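Local coordinates for protein GDP-mannose-dependent alpha-(1-6)-phosphatidylinositol monomannoside mannosyltransferase (Corynebacterium glutamicum, PDB 3OKP) that is a mannosyltransferase of the GT-B glycosyltransferase class, built from two Rossmann-like domains, at residues I37-T43 / Y58-P64; N89-A95 / K112-H118. One frame throughout, in Å; residues are numbered along the deposited sequence.

Interaction 1: residues I37-T43 / Y58-P64; sequences IVVFAST and YEVIRWP
The rings of Phe40 and Trp63 extend together from one face of the sheet, their planes inclined at 67°. CZ of Phe40 touches CE3 of Trp63 at 3.7 Å, and this atom of the indole together with Ile61 O lies at the edge of the phenyl ring. With its CG anti to the backbone N (chi1 -179°), Phe40 reaches past the partner strand's carbonyl to meet Trp63. The Arg62 guanidinium uses an edge too: NH1 donates to Ser42 O at 2.9 Å, in the plane of the group. On the face carrying Val39 and Ala41, the Tyr58 ring is met obliquely by CG2 of Ile37 and CG2 of Val39.

Between these groups, Val39 and Ala41 each use both N and O, with Ile61 N to Val39 O at 2.6 Å and Trp63 N to Ala41 O at 2.7 Å. At the start of the pairing a water takes over, accepting from Glu59 N and donating to Ile37 O; at the far end Thr43 OG1 donates to Trp63 O from above the carbonyl plane. Beta-branched Val38, Val39 and Ile61 suit the extended backbone, and CG1 of Val38 packs on CD1 of Ile61 at 3.7 Å. Arginine suits a border position because its long chain carries several N-H groups: NE forms a salt bridge with Asp53 and NH2 bonds to Pro15 O.

Strands 37-42 and 59-63, successive and parallel, are joined through helix 46-53 as a beta-alpha-beta unit at the border of the Rossmann-like sheet, where 59-63 is outermost and 37-42 also pairs with 7-11. Helix 72-84 packs against Phe40, Ile61 and Trp63, while helix 20-29 meets Ile37, Val39 and Tyr58 on the other face.

Interaction 2: residues N89-A95 / K112-H118; sequences NVWFGAA and KVIASTH
Strands 89-92 and 112-116 are the parallel pair of a beta-alpha-beta unit whose connection includes helix 102-107. Val90 N donates to Lys112 O at 2.9 Å, Ile114 N to Val90 O, Phe92 N to Ile114 O, and Ser116 N to Phe92 O, the usual alternating ladder of a parallel sheet.

The indole of Trp91 adds a side-chain link: with CG anti to the backbone N (chi1 180°), it turns its N-H edge to the neighbouring strand, where NE1 donates to Ser116 OG at 2.8 Å. The oxygen lies in the indole plane, near the N-H direction (160°). Serine suits this buried place because its small hydroxyl satisfies the indole N-H and also bonds to Thr145 OG1. CG2 of Ile114 packs on CD1 of Trp91 at 3.8 Å. On the opposite face the Phe92 ring receives CG1 of Val113 at its edge, 3.7 Å from CE2, and the methyls of Ala95 and Ala115 meet at 3.9 Å.

Beyond the strands, His118 NE2 donates to Gly93 O at 2.8 Å, nearly straight at 170° and in the planes of both the imidazole and the carbonyl. This bond, with the edge-to-face contact to Tyr24, would restrict the ring's rotation. The His118 side chain stays about 9 Å from the bound guanosine-5'-diphosphate-alpha-D-mannose, without touching it. Ala95 N donates to Ser116 O from above the carbonyl plane, tying the loop after strand 89-92 to the end of strand 112-116. At the other end, Asn89 OD1 lies beside the aliphatic chain of Lys112 and bonds to Arg5, while the ammonium of Lys112 reaches Ile375 O.

Buried, mostly apolar parallel strands that open into loops at their C-terminal ends are characteristic of the Rossmann-like domains of GT-B glycosyltransferases.

Interactions 1 and 2 belong to one parallel sheet, each spanning a beta-alpha-beta unit, and follow in series along the chain. Strand 7-11 lies between them, pairing with 37-42 on one side and 89-92 on the other; their centres are 15 Å apart and they do not touch. Interaction 1 is at the sheet border and only partly buried, and there a water and an arginine take part alongside apolar side chains. Interaction 2 is buried further in, where the polar groups of Trp91 and Ser116 are matched within the protein. Both run toward the C-terminal edge of the sheet, interaction 1 ending in bonds from Arg62 and Thr43 to backbone carbonyls, interaction 2 in that from His118 to Gly93 O.

Interaction 1: residues I37-T43 / Y58-P64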
loop_
_atom_site.group_PDB
_atom_site.type_symbol
_atom_site.label_atom_id
_atom_site.label_comp_id
_atom_site.label_asym_id
_atom_site.label_seq_id
_atom_site.Cartn_x
_atom_site.Cartn_y
_atom_site.Cartn_z
ATOM N N ILE A 37 22.996 -5.139 -0.841
ATOM C CA ILE A 37 22.179 -4.290 0.023
ATOM C C ILE A 37 22.792 -4.146 1.414
ATOM O O ILE A 37 23.184 -5.140 2.034
ATOM C CB ILE A 37 20.732 -4.849 0.180
ATOM C CG1 ILE A 37 19.980 -4.850 -1.162
ATOM C CG2 ILE A 37 19.960 -4.083 1.270
ATOM C CD1 ILE A 37 19.474 -3.476 -1.632
ATOM N N VAL A 38 22.874 -2.901 1.885
ATOM C CA VAL A 38 23.195 -2.599 3.280
ATOM C C VAL A 38 22.143 -1.615 3.800
ATOM O O VAL A 38 21.752 -0.692 3.087
ATOM C CB VAL A 38 24.618 -1.985 3.449
ATOM C CG1 VAL A 38 24.964 -1.822 4.929
ATOM C CG2 VAL A 38 25.679 -2.843 2.755
ATOM N N VAL A 39 21.677 -1.826 5.028
ATOM C CA VAL A 39 20.699 -0.926 5.646
ATOM C C VAL A 39 21.330 -0.145 6.797
ATOM O O VAL A 39 22.073 -0.705 7.606
ATOM C CB VAL A 39 19.433 -1.682 6.141
ATOM C CG1 VAL A 39 18.434 -0.723 6.801
ATOM C CG2 VAL A 39 18.761 -2.424 4.987
ATOM N N PHE A 40 21.038 1.153 6.836
ATOM C CA PHE A 40 21.394 2.038 7.943
ATOM C C PHE A 40 20.084 2.538 8.560
ATOM O O PHE A 40 19.383 3.371 7.975
ATOM C CB PHE A 40 22.272 3.193 7.430
ATOM C CG PHE A 40 22.729 4.161 8.497
ATOM C CD1 PHE A 40 23.266 3.707 9.703
ATOM C CD2 PHE A 40 22.654 5.539 8.275
ATOM C CE1 PHE A 40 23.698 4.605 10.680
ATOM C CE2 PHE A 40 23.084 6.447 9.242
ATOM C CZ PHE A 40 23.605 5.981 10.449
ATOM N N ALA A 41 19.747 2.001 9.733
ATOM C CA ALA A 41 18.438 2.240 10.346
ATOM C C ALA A 41 18.517 2.641 11.818
ATOM O O ALA A 41 19.426 2.229 12.535
ATOM C CB ALA A 41 17.546 1.009 10.177
ATOM N N SER A 42 17.550 3.444 12.258
ATOM C CA SER A 42 17.403 3.792 13.674
ATOM C C SER A 42 17.060 2.561 14.525
ATOM O O SER A 42 16.722 1.499 13.993
ATOM C CB SER A 42 16.329 4.869 13.844
ATOM O OG SER A 42 15.089 4.437 13.317
ATOM N N THR A 43 17.150 2.714 15.845
ATOM C CA THR A 43 16.902 1.613 16.778
ATOM C C THR A 43 15.901 2.035 17.852
ATOM O O THR A 43 16.151 2.971 18.611
ATOM C CB THR A 43 18.212 1.147 17.455
ATOM O OG1 THR A 43 19.236 0.995 16.464
ATOM C CG2 THR A 43 18.008 -0.178 18.192
ATOM N N TYR A 58 20.995 -10.093 4.746
ATOM C CA TYR A 58 21.722 -8.867 4.407
ATOM C C TYR A 58 22.060 -8.059 5.665
ATOM O O TYR A 58 21.423 -8.226 6.709
ATOM C CB TYR A 58 20.934 -8.018 3.398
ATOM C CG TYR A 58 19.553 -7.601 3.862
ATOM C CD1 TYR A 58 18.433 -8.381 3.567
ATOM C CD2 TYR A 58 19.364 -6.422 4.583
ATOM C CE1 TYR A 58 17.162 -8.005 3.990
ATOM C CE2 TYR A 58 18.099 -6.035 5.010
ATOM C CZ TYR A 58 17.005 -6.829 4.712
ATOM O OH TYR A 58 15.752 -6.444 5.125
ATOM N N GLU A 59 23.059 -7.188 5.554
ATOM C CA GLU A 59 23.577 -6.427 6.693
ATOM C C GLU A 59 22.695 -5.237 7.074
ATOM O O GLU A 59 22.266 -4.463 6.213
ATOM C CB GLU A 59 25.007 -5.948 6.404
ATOM C CG GLU A 59 25.647 -5.132 7.534
ATOM C CD GLU A 59 27.029 -4.609 7.188
ATOM O OE1 GLU A 59 27.338 -4.458 5.983
ATOM O OE2 GLU A 59 27.810 -4.340 8.128
ATOM N N VAL A 60 22.435 -5.108 8.375
ATOM C CA VAL A 60 21.769 -3.933 8.938
ATOM C C VAL A 60 22.714 -3.270 9.940
ATOM O O VAL A 60 23.148 -3.899 10.908
ATOM C CB VAL A 60 20.424 -4.291 9.631
ATOM C CG1 VAL A 60 19.758 -3.043 10.220
ATOM C CG2 VAL A 60 19.478 -4.984 8.655
ATOM N N ILE A 61 23.050 -2.011 9.676
ATOM C CA ILE A 61 23.849 -1.205 10.596
ATOM C C ILE A 61 22.899 -0.321 11.399
ATOM O O ILE A 61 22.237 0.562 10.846
ATOM C CB ILE A 61 24.908 -0.346 9.852
ATOM C CG1 ILE A 61 25.845 -1.248 9.038
ATOM C CG2 ILE A 61 25.694 0.527 10.839
ATOM C CD1 ILE A 61 26.675 -0.518 7.991
ATOM N N ARG A 62 22.828 -0.576 12.702
ATOM C CA ARG A 62 21.879 0.116 13.566
ATOM C C ARG A 62 22.441 1.411 14.151
ATOM O O ARG A 62 23.500 1.421 14.789
ATOM C CB ARG A 62 21.381 -0.812 14.679
ATOM C CG ARG A 62 20.480 -1.958 14.206
ATOM C CD ARG A 62 19.071 -1.483 13.869
ATOM N NE ARG A 62 18.204 -2.592 13.471
ATOM C CZ ARG A 62 16.899 -2.486 13.234
ATOM N NH1 ARG A 62 16.286 -1.312 13.353
ATOM N NH2 ARG A 62 16.203 -3.557 12.877
ATOM N N TRP A 63 21.717 2.500 13.907
ATOM C CA TRP A 63 21.998 3.802 14.498
ATOM C C TRP A 63 21.392 3.804 15.909
ATOM O O TRP A 63 20.183 3.607 16.060
ATOM C CB TRP A 63 21.397 4.897 13.603
ATOM C CG TRP A 63 21.680 6.336 13.985
ATOM C CD1 TRP A 63 20.749 7.311 14.215
ATOM C CD2 TRP A 63 22.966 6.966 14.140
ATOM N NE1 TRP A 63 21.368 8.500 14.517
ATOM C CE2 TRP A 63 22.726 8.319 14.479
ATOM C CE3 TRP A 63 24.291 6.520 14.032
ATOM C CZ2 TRP A 63 23.766 9.232 14.715
ATOM C CZ3 TRP A 63 25.325 7.430 14.271
ATOM C CH2 TRP A 63 25.054 8.770 14.605
ATOM N N PRO A 64 22.233 4.002 16.948
ATOM C CA PRO A 64 21.795 3.842 18.344
ATOM C C PRO A 64 20.911 4.989 18.853
ATOM O O PRO A 64 21.014 5.384 20.018
ATOM C CB PRO A 64 23.118 3.797 19.116
ATOM C CG PRO A 64 24.037 4.654 18.307
ATOM C CD PRO A 64 23.653 4.395 16.865
HETATM O O HOH W 1 24.518 -7.272 3.043
#

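Interaction 2: residues N89-A95 / K112-H118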
loop_
_atom_site.group_PDB
_atom_site.type_symbol
_atom_site.label_atom_id
_atom_site.label_comp_id
_atom_site.label_asym_id
_atom_site.label_seq_id
_atom_site.Cartn_x
_atom_site.Cartn_y
_atom_site.Cartn_z
ATOM N N ASN A 89 24.816 3.345 -4.696
ATOM C CA ASN A 89 23.505 3.984 -4.560
ATOM C C ASN A 89 23.168 4.269 -3.109
ATOM O O ASN A 89 23.380 3.426 -2.242
ATOM C CB ASN A 89 22.386 3.100 -5.130
ATOM C CG ASN A 89 22.679 2.589 -6.524
ATOM O OD1 ASN A 89 22.978 3.358 -7.438
ATOM N ND2 ASN A 89 22.568 1.278 -6.699
ATOM N N VAL A 90 22.622 5.454 -2.854
ATOM C CA VAL A 90 22.054 5.772 -1.549
ATOM C C VAL A 90 20.549 5.962 -1.714
ATOM O O VAL A 90 20.097 6.844 -2.454
ATOM C CB VAL A 90 22.715 7.022 -0.912
ATOM C CG1 VAL A 90 22.010 7.417 0.388
ATOM C CG2 VAL A 90 24.185 6.759 -0.647
ATOM N N TRP A 91 19.787 5.109 -1.038
ATOM C CA TRP A 91 18.337 5.106 -1.147
ATOM C C TRP A 91 17.701 5.517 0.178
ATOM O O TRP A 91 17.755 4.775 1.160
ATOM C CB TRP A 91 17.847 3.721 -1.599
ATOM C CG TRP A 91 16.353 3.566 -1.751
ATOM C CD1 TRP A 91 15.429 4.560 -1.937
ATOM C CD2 TRP A 91 15.621 2.332 -1.775
ATOM N NE1 TRP A 91 14.169 4.020 -2.050
ATOM C CE2 TRP A 91 14.257 2.657 -1.960
ATOM C CE3 TRP A 91 15.984 0.983 -1.651
ATOM C CZ2 TRP A 91 13.253 1.683 -2.022
ATOM C CZ3 TRP A 91 14.984 0.012 -1.713
ATOM C CH2 TRP A 91 13.634 0.370 -1.897
ATOM N N PHE A 92 17.121 6.714 0.198
ATOM C CA PHE A 92 16.339 7.168 1.340
ATOM C C PHE A 92 14.937 6.580 1.220
ATOM O O PHE A 92 14.163 6.967 0.336
ATOM C CB PHE A 92 16.301 8.699 1.415
ATOM C CG PHE A 92 17.657 9.331 1.604
ATOM C CD1 PHE A 92 18.224 9.430 2.871
ATOM C CD2 PHE A 92 18.368 9.820 0.512
ATOM C CE1 PHE A 92 19.482 10.005 3.050
ATOM C CE2 PHE A 92 19.624 10.398 0.681
ATOM C CZ PHE A 92 20.182 10.489 1.953
ATOM N N GLY A 93 14.634 5.631 2.106
ATOM C CA GLY A 93 13.367 4.896 2.084
ATOM C C GLY A 93 12.145 5.788 2.167
ATOM O O GLY A 93 11.083 5.454 1.637
ATOM N N ALA A 94 12.304 6.918 2.851
ATOM C CA ALA A 94 11.296 7.965 2.892
ATOM C C ALA A 94 12.012 9.287 2.656
ATOM O O ALA A 94 13.017 9.580 3.306
ATOM C CB ALA A 94 10.567 7.963 4.231
ATOM N N ALA A 95 11.501 10.070 1.709
ATOM C CA ALA A 95 12.171 11.291 1.259
ATOM C C ALA A 95 12.267 12.368 2.339
ATOM O O ALA A 95 13.362 12.834 2.657
ATOM C CB ALA A 95 11.491 11.838 0.004
ATOM N N LYS A 112 24.719 7.730 -7.293
ATOM C CA LYS A 112 23.277 7.860 -7.476
ATOM C C LYS A 112 22.560 7.979 -6.135
ATOM O O LYS A 112 22.802 7.189 -5.218
ATOM C CB LYS A 112 22.717 6.666 -8.256
ATOM C CG LYS A 112 21.266 6.841 -8.698
ATOM C CD LYS A 112 20.701 5.581 -9.346
ATOM C CE LYS A 112 21.421 5.244 -10.646
ATOM N NZ LYS A 112 20.728 4.159 -11.384
ATOM N N VAL A 113 21.681 8.972 -6.032
ATOM C CA VAL A 113 20.832 9.138 -4.858
ATOM C C VAL A 113 19.369 8.933 -5.243
ATOM O O VAL A 113 18.863 9.564 -6.173
ATOM C CB VAL A 113 21.022 10.523 -4.181
ATOM C CG1 VAL A 113 20.049 10.692 -3.013
ATOM C CG2 VAL A 113 22.457 10.697 -3.700
ATOM N N ILE A 114 18.710 8.030 -4.523
ATOM C CA ILE A 114 17.297 7.736 -4.724
ATOM C C ILE A 114 16.543 8.085 -3.445
ATOM O O ILE A 114 17.041 7.848 -2.345
ATOM C CB ILE A 114 17.055 6.234 -5.074
ATOM C CG1 ILE A 114 17.962 5.767 -6.221
ATOM C CG2 ILE A 114 15.596 5.973 -5.432
ATOM C CD1 ILE A 114 19.215 5.050 -5.769
ATOM N N ALA A 115 15.352 8.664 -3.595
ATOM C CA ALA A 115 14.449 8.882 -2.467
ATOM C C ALA A 115 13.026 8.461 -2.833
ATOM O O ALA A 115 12.531 8.792 -3.916
ATOM C CB ALA A 115 14.488 10.340 -2.013
ATOM N N SER A 116 12.380 7.724 -1.932
ATOM C CA SER A 116 11.014 7.247 -2.150
ATOM C C SER A 116 9.988 8.099 -1.412
ATOM O O SER A 116 10.116 8.341 -0.213
ATOM C CB SER A 116 10.868 5.776 -1.739
ATOM O OG SER A 116 11.575 4.915 -2.619
ATOM N N THR A 117 8.978 8.562 -2.143
ATOM C CA THR A 117 7.851 9.257 -1.536
ATOM C C THR A 117 6.731 8.262 -1.280
ATOM O O THR A 117 6.691 7.186 -1.888
ATOM C CB THR A 117 7.319 10.405 -2.419
ATOM O OG1 THR A 117 6.839 9.878 -3.664
ATOM C CG2 THR A 117 8.408 11.443 -2.675
ATOM N N HIS A 118 5.829 8.623 -0.372
ATOM C CA HIS A 118 4.690 7.776 -0.044
ATOM C C HIS A 118 3.410 8.617 -0.018
ATOM O O HIS A 118 2.951 9.065 -1.066
ATOM C CB HIS A 118 4.945 7.027 1.272
ATOM C CG HIS A 118 6.241 6.274 1.288
ATOM N ND1 HIS A 118 6.349 4.969 0.858
ATOM C CD2 HIS A 118 7.489 6.656 1.648
ATOM C CE1 HIS A 118 7.605 4.574 0.967
ATOM N NE2 HIS A 118 8.318 5.580 1.442
#